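Local atomic coordinates of glutamate racemase (Bacillus anthracis, PDB entry 2DWU), a protein that belongs to the Asp/Glu/hydantoin racemase family of two-domain alpha/beta enzymes and holds D-glutamic acid in a pocket between its domains. Residues 46-59 against 77-91. Residues are numbered along the deposited sequence; the frame is centred on the assembly and turned at random. Where two conformers were deposited one is given.
Sequences YGPRSVEEVQSFVF and CNTAAAATLAALQEA. With DGL (D-glutamic acid), chain H.
Val58 and Thr84 meet tip to tip in the buried part of the contact between helices 51-59 and 78-91, with Val58 CG1 3.5 Å from Thr84 CG2 in the conformer given. The second branch of the valine, CG2, drops onto Ala80 CB, while CG1 also touches Leu88 CD1; Leu13 and Val75 of the parallel sheet lie beneath this cluster. One turn earlier, Val54 has CG1 anti to its backbone N (chi1 170°), which sends that methyl to Ala83 CB, 3.8 Å away. With only methyls at Ala80 and Ala83 facing the valines, the short axes pass 8.6 Å apart, at a crossing angle of -69°.

Both helices follow parallel strands of one alpha/beta domain of the racemase fold; the loop leading into helix 51-59 and the first turn of helix 78-91 frame the D-glutamic acid. Tyr46 N gives a nearly straight bond of 2.8 Å to OE2 of the ligand, and Gly47 N serves OE1. At the other end of the ligand, Asn78 N and ND2 both reach OXT, and Thr79 OG1 lies 2.6 Å from O. Thr79 CG2 packs against Tyr46 O at 3.5 Å.

Toward solvent the packing thins at Val51, which only brushes Ala83 CB with CG1, and at Gln55, which stretches along the outer side to give NE2 to Ala83 O at 2.8 Å, a bent bond (130° at the hydrogen). Phe59, at the partly exposed end, is instead a well-packed knob among Thr84, Ala87, Leu88 and Ala91: Leu88 CD2 covers one face, 3.9 Å from the ring centroid, and Ala87 CB meets the edge.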
loop_
_atom_site.group_PDB
_atom_site.type_symbol
_atom_site.label_atom_id
_atom_site.label_comp_id
_atom_site.label_asym_id
_atom_site.label_seq_id
_atom_site.Cartn_x
_atom_site.Cartn_y
_atom_site.Cartn_z
ATOM N N TYR B 46 27.243 -4.106 -1.260
ATOM C CA TYR B 46 27.272 -2.857 -0.523
ATOM C C TYR B 46 27.075 -3.131 0.967
ATOM O O TYR B 46 27.442 -2.320 1.823
ATOM C CB TYR B 46 26.127 -1.966 -0.972
ATOM C CG TYR B 46 26.330 -1.262 -2.289
ATOM C CD1 TYR B 46 27.433 -1.529 -3.126
ATOM C CD2 TYR B 46 25.424 -0.291 -2.675
ATOM C CE1 TYR B 46 27.616 -0.805 -4.322
ATOM C CE2 TYR B 46 25.588 0.418 -3.849
ATOM C CZ TYR B 46 26.672 0.169 -4.661
ATOM O OH TYR B 46 26.767 0.956 -5.787
ATOM N N GLY B 47 26.493 -4.283 1.275
ATOM C CA GLY B 47 26.181 -4.607 2.657
ATOM C C GLY B 47 27.262 -4.376 3.687
ATOM O O GLY B 47 27.002 -3.786 4.718
ATOM N N PRO B 48 28.500 -4.824 3.413
ATOM C CA PRO B 48 29.646 -4.679 4.318
ATOM C C PRO B 48 30.453 -3.391 4.160
ATOM O O PRO B 48 31.442 -3.183 4.872
ATOM C CB PRO B 48 30.508 -5.906 3.994
ATOM C CG PRO B 48 29.634 -6.795 3.124
ATOM C CD PRO B 48 28.801 -5.808 2.363
ATOM N N ARG B 49 30.035 -2.530 3.239
ATOM C CA ARG B 49 30.750 -1.281 2.988
ATOM C C ARG B 49 30.383 -0.131 3.923
ATOM O O ARG B 49 29.314 -0.130 4.538
ATOM C CB ARG B 49 30.524 -0.849 1.539
ATOM C CG ARG B 49 31.057 -1.812 0.500
ATOM C CD ARG B 49 30.940 -1.178 -0.894
ATOM N NE ARG B 49 31.434 -2.080 -1.933
ATOM C CZ ARG B 49 32.679 -2.033 -2.409
ATOM N NH1 ARG B 49 33.536 -1.128 -1.942
ATOM N NH2 ARG B 49 33.061 -2.880 -3.346
ATOM N N SER B 50 31.279 0.845 4.047
ATOM C CA SER B 50 31.009 2.000 4.898
ATOM C C SER B 50 29.886 2.832 4.302
ATOM O O SER B 50 29.659 2.803 3.088
ATOM C CB SER B 50 32.244 2.898 5.035
ATOM O OG SER B 50 32.547 3.590 3.835
ATOM N N VAL B 51 29.200 3.570 5.158
ATOM C CA VAL B 51 28.101 4.424 4.708
ATOM C C VAL B 51 28.598 5.478 3.718
ATOM O O VAL B 51 27.959 5.740 2.702
ATOM C CB VAL B 51 27.430 5.161 5.903
ATOM C CG1 VAL B 51 26.438 6.200 5.385
ATOM C CG2 VAL B 51 26.692 4.171 6.789
ATOM N N GLU B 52 29.737 6.094 4.024
ATOM C CA GLU B 52 30.301 7.128 3.163
ATOM C C GLU B 52 30.567 6.593 1.762
ATOM O O GLU B 52 30.273 7.238 0.756
ATOM C CB GLU B 52 31.603 7.661 3.783
ATOM C CG GLU B 52 31.429 8.366 5.142
ATOM C CD GLU B 52 30.902 7.464 6.277
ATOM O OE1 GLU B 52 31.355 6.294 6.418
ATOM O OE2 GLU B 52 30.034 7.946 7.050
ATOM N N GLU B 53 31.119 5.394 1.690
ATOM C CA GLU B 53 31.412 4.785 0.408
ATOM C C GLU B 53 30.135 4.489 -0.369
ATOM O O GLU B 53 30.034 4.779 -1.572
ATOM C CB GLU B 53 32.189 3.495 0.622
ATOM C CG GLU B 53 32.620 2.814 -0.652
ATOM C CD GLU B 53 33.733 1.808 -0.415
ATOM O OE1 GLU B 53 34.915 2.149 -0.648
ATOM O OE2 GLU B 53 33.431 0.678 0.011
ATOM N N VAL B 54 29.167 3.877 0.305
ATOM C CA VAL B 54 27.915 3.557 -0.368
ATOM C C VAL B 54 27.270 4.822 -0.909
ATOM O O VAL B 54 26.791 4.830 -2.040
ATOM C CB VAL B 54 26.939 2.850 0.579
ATOM C CG1 VAL B 54 25.563 2.758 -0.061
ATOM C CG2 VAL B 54 27.456 1.464 0.893
ATOM N N GLN B 55 27.248 5.890 -0.111
ATOM C CA GLN B 55 26.638 7.130 -0.584
ATOM C C GLN B 55 27.328 7.632 -1.852
ATOM O O GLN B 55 26.663 8.091 -2.793
ATOM C CB GLN B 55 26.713 8.228 0.471
ATOM C CG GLN B 55 25.869 7.993 1.701
ATOM C CD GLN B 55 25.896 9.178 2.655
ATOM O OE1 GLN B 55 26.964 9.711 2.965
ATOM N NE2 GLN B 55 24.726 9.595 3.122
ATOM N N SER B 56 28.656 7.551 -1.898
ATOM C CA SER B 56 29.370 8.028 -3.084
ATOM C C SER B 56 29.020 7.188 -4.308
ATOM O O SER B 56 28.823 7.733 -5.394
ATOM C CB SER B 56 30.890 8.034 -2.855
ATOM O OG SER B 56 31.432 6.729 -2.784
ATOM N N PHE B 57 28.935 5.868 -4.141
ATOM C CA PHE B 57 28.577 4.992 -5.261
ATOM C C PHE B 57 27.150 5.240 -5.763
ATOM O O PHE B 57 26.875 5.141 -6.968
ATOM C CB PHE B 57 28.660 3.507 -4.871
ATOM C CG PHE B 57 30.029 3.042 -4.462
ATOM C CD1 PHE B 57 31.163 3.810 -4.703
ATOM C CD2 PHE B 57 30.179 1.781 -3.885
ATOM C CE1 PHE B 57 32.439 3.324 -4.378
ATOM C CE2 PHE B 57 31.452 1.285 -3.558
ATOM C CZ PHE B 57 32.576 2.069 -3.811
ATOM N N VAL B 58 26.229 5.482 -4.836
ATOM C CA VAL B 58 24.842 5.726 -5.208
ATOM C C VAL B 58 24.752 7.035 -5.990
ATOM O O VAL B 58 24.051 7.114 -7.000
ATOM C CB VAL B 58 23.948 5.778 -3.958
ATOM C CG1 VAL B 58 22.559 6.333 -4.316
ATOM C CG2 VAL B 58 23.822 4.346 -3.363
ATOM N N PHE B 59 25.468 8.057 -5.540
ATOM C CA PHE B 59 25.421 9.307 -6.283
ATOM C C PHE B 59 26.027 9.176 -7.675
ATOM O O PHE B 59 25.625 9.898 -8.593
ATOM C CB PHE B 59 26.058 10.441 -5.481
ATOM C CG PHE B 59 25.075 11.134 -4.575
ATOM C CD1 PHE B 59 24.979 10.791 -3.225
ATOM C CD2 PHE B 59 24.174 12.065 -5.091
ATOM C CE1 PHE B 59 24.005 11.353 -2.406
ATOM C CE2 PHE B 59 23.193 12.637 -4.282
ATOM C CZ PHE B 59 23.103 12.279 -2.932
ATOM N N CYS B 77 17.822 -0.966 -3.641
ATOM C CA CYS B 77 18.728 -1.619 -2.691
ATOM C C CYS B 77 18.456 -1.132 -1.268
ATOM O O CYS B 77 18.516 0.063 -1.021
ATOM C CB CYS B 77 20.163 -1.267 -3.096
ATOM S SG CYS B 77 21.439 -1.935 -2.028
ATOM N N ASN B 78 18.158 -2.060 -0.350
ATOM C CA ASN B 78 17.883 -1.666 1.029
ATOM C C ASN B 78 19.122 -1.058 1.680
ATOM O O ASN B 78 18.995 -0.123 2.473
ATOM C CB ASN B 78 17.392 -2.880 1.853
ATOM C CG ASN B 78 16.084 -3.457 1.313
ATOM O OD1 ASN B 78 14.974 -3.285 1.913
ATOM N ND2 ASN B 78 16.178 -4.159 0.220
ATOM N N THR B 79 20.311 -1.588 1.361
ATOM C CA THR B 79 21.569 -1.068 1.923
ATOM C C THR B 79 21.819 0.365 1.447
ATOM O O THR B 79 22.182 1.256 2.233
ATOM C CB THR B 79 22.760 -1.963 1.493
ATOM O OG1 THR B 79 22.511 -3.306 1.940
ATOM C CG2 THR B 79 24.070 -1.455 2.097
ATOM N N ALA B 80 21.583 0.577 0.153
ATOM C CA ALA B 80 21.765 1.885 -0.451
ATOM C C ALA B 80 20.734 2.855 0.119
ATOM O O ALA B 80 21.058 4.019 0.423
ATOM C CB ALA B 80 21.624 1.763 -1.989
ATOM N N ALA B 81 19.494 2.390 0.301
ATOM C CA ALA B 81 18.474 3.275 0.847
ATOM C C ALA B 81 18.811 3.691 2.276
ATOM O O ALA B 81 18.655 4.859 2.650
ATOM C CB ALA B 81 17.096 2.630 0.800
ATOM N N ALA B 82 19.282 2.733 3.074
ATOM C CA ALA B 82 19.628 3.035 4.456
ATOM C C ALA B 82 20.719 4.088 4.518
ATOM O O ALA B 82 20.692 4.986 5.371
ATOM C CB ALA B 82 20.092 1.747 5.169
ATOM N N ALA B 83 21.673 4.008 3.605
ATOM C CA ALA B 83 22.766 4.948 3.637
ATOM C C ALA B 83 22.543 6.300 2.977
ATOM O O ALA B 83 23.093 7.313 3.421
ATOM C CB ALA B 83 23.983 4.295 2.974
ATOM N N THR B 84 21.683 6.363 1.970
ATOM C CA THR B 84 21.554 7.631 1.253
ATOM C C THR B 84 20.180 8.185 0.917
ATOM O O THR B 84 20.085 9.259 0.319
ATOM C CB THR B 84 22.351 7.552 -0.068
ATOM O OG1 THR B 84 22.201 8.772 -0.805
ATOM C CG2 THR B 84 21.837 6.418 -0.915
ATOM N N LEU B 85 19.112 7.489 1.287
ATOM C CA LEU B 85 17.786 7.995 0.936
ATOM C C LEU B 85 17.550 9.462 1.310
ATOM O O LEU B 85 17.076 10.238 0.476
ATOM C CB LEU B 85 16.674 7.128 1.537
ATOM C CG LEU B 85 15.261 7.542 1.066
ATOM C CD1 LEU B 85 15.075 7.364 -0.425
ATOM C CD2 LEU B 85 14.239 6.690 1.825
ATOM N N ALA B 86 17.895 9.841 2.532
ATOM C CA ALA B 86 17.687 11.225 2.961
ATOM C C ALA B 86 18.479 12.191 2.095
ATOM O O ALA B 86 17.967 13.246 1.696
ATOM C CB ALA B 86 18.090 11.395 4.430
ATOM N N ALA B 87 19.719 11.829 1.796
ATOM C CA ALA B 87 20.576 12.689 0.981
ATOM C C ALA B 87 20.007 12.875 -0.421
ATOM O O ALA B 87 20.045 13.979 -0.986
ATOM C CB ALA B 87 21.963 12.102 0.905
ATOM N N LEU B 88 19.478 11.795 -0.984
ATOM C CA LEU B 88 18.900 11.844 -2.320
ATOM C C LEU B 88 17.614 12.663 -2.373
ATOM O O LEU B 88 17.412 13.446 -3.299
ATOM C CB LEU B 88 18.609 10.428 -2.832
ATOM C CG LEU B 88 19.817 9.571 -3.208
ATOM C CD1 LEU B 88 19.356 8.149 -3.507
ATOM C CD2 LEU B 88 20.521 10.172 -4.403
ATOM N N GLN B 89 16.746 12.487 -1.384
ATOM C CA GLN B 89 15.481 13.200 -1.370
ATOM C C GLN B 89 15.725 14.694 -1.240
ATOM O O GLN B 89 14.962 15.498 -1.776
ATOM C CB GLN B 89 14.593 12.684 -0.237
ATOM C CG GLN B 89 14.194 11.229 -0.468
ATOM C CD GLN B 89 13.251 10.683 0.585
ATOM O OE1 GLN B 89 13.387 10.979 1.778
ATOM N NE2 GLN B 89 12.299 9.854 0.149
ATOM N N GLU B 90 16.799 15.052 -0.552
ATOM C CA GLU B 90 17.152 16.455 -0.381
ATOM C C GLU B 90 17.724 17.010 -1.687
ATOM O O GLU B 90 17.344 18.095 -2.134
ATOM C CB GLU B 90 18.197 16.595 0.732
ATOM C CG GLU B 90 18.566 18.032 1.122
ATOM C CD GLU B 90 19.232 18.827 -0.000
ATOM O OE1 GLU B 90 20.213 18.324 -0.604
ATOM O OE2 GLU B 90 18.778 19.967 -0.270
ATOM N N ALA B 91 18.637 16.257 -2.294
ATOM C CA ALA B 91 19.305 16.681 -3.522
ATOM C C ALA B 91 18.451 16.774 -4.789
ATOM O O ALA B 91 18.613 17.711 -5.577
ATOM C CB ALA B 91 20.502 15.779 -3.788
HETATM N N DGL H . 20.917 -5.151 -2.758
HETATM C CA DGL H . 21.444 -5.323 -1.367
HETATM C C DGL H . 20.388 -4.989 -0.374
HETATM O O DGL H . 20.647 -4.756 0.801
HETATM C CB DGL H . 21.920 -6.778 -1.159
HETATM C CG DGL H . 23.300 -6.922 -1.843
HETATM C CD DGL H . 24.380 -6.073 -1.310
HETATM O OE1 DGL H . 24.911 -6.248 -0.212
HETATM O OE2 DGL H . 24.754 -5.077 -2.079
HETATM O OXT DGL H . 19.159 -4.942 -0.808
#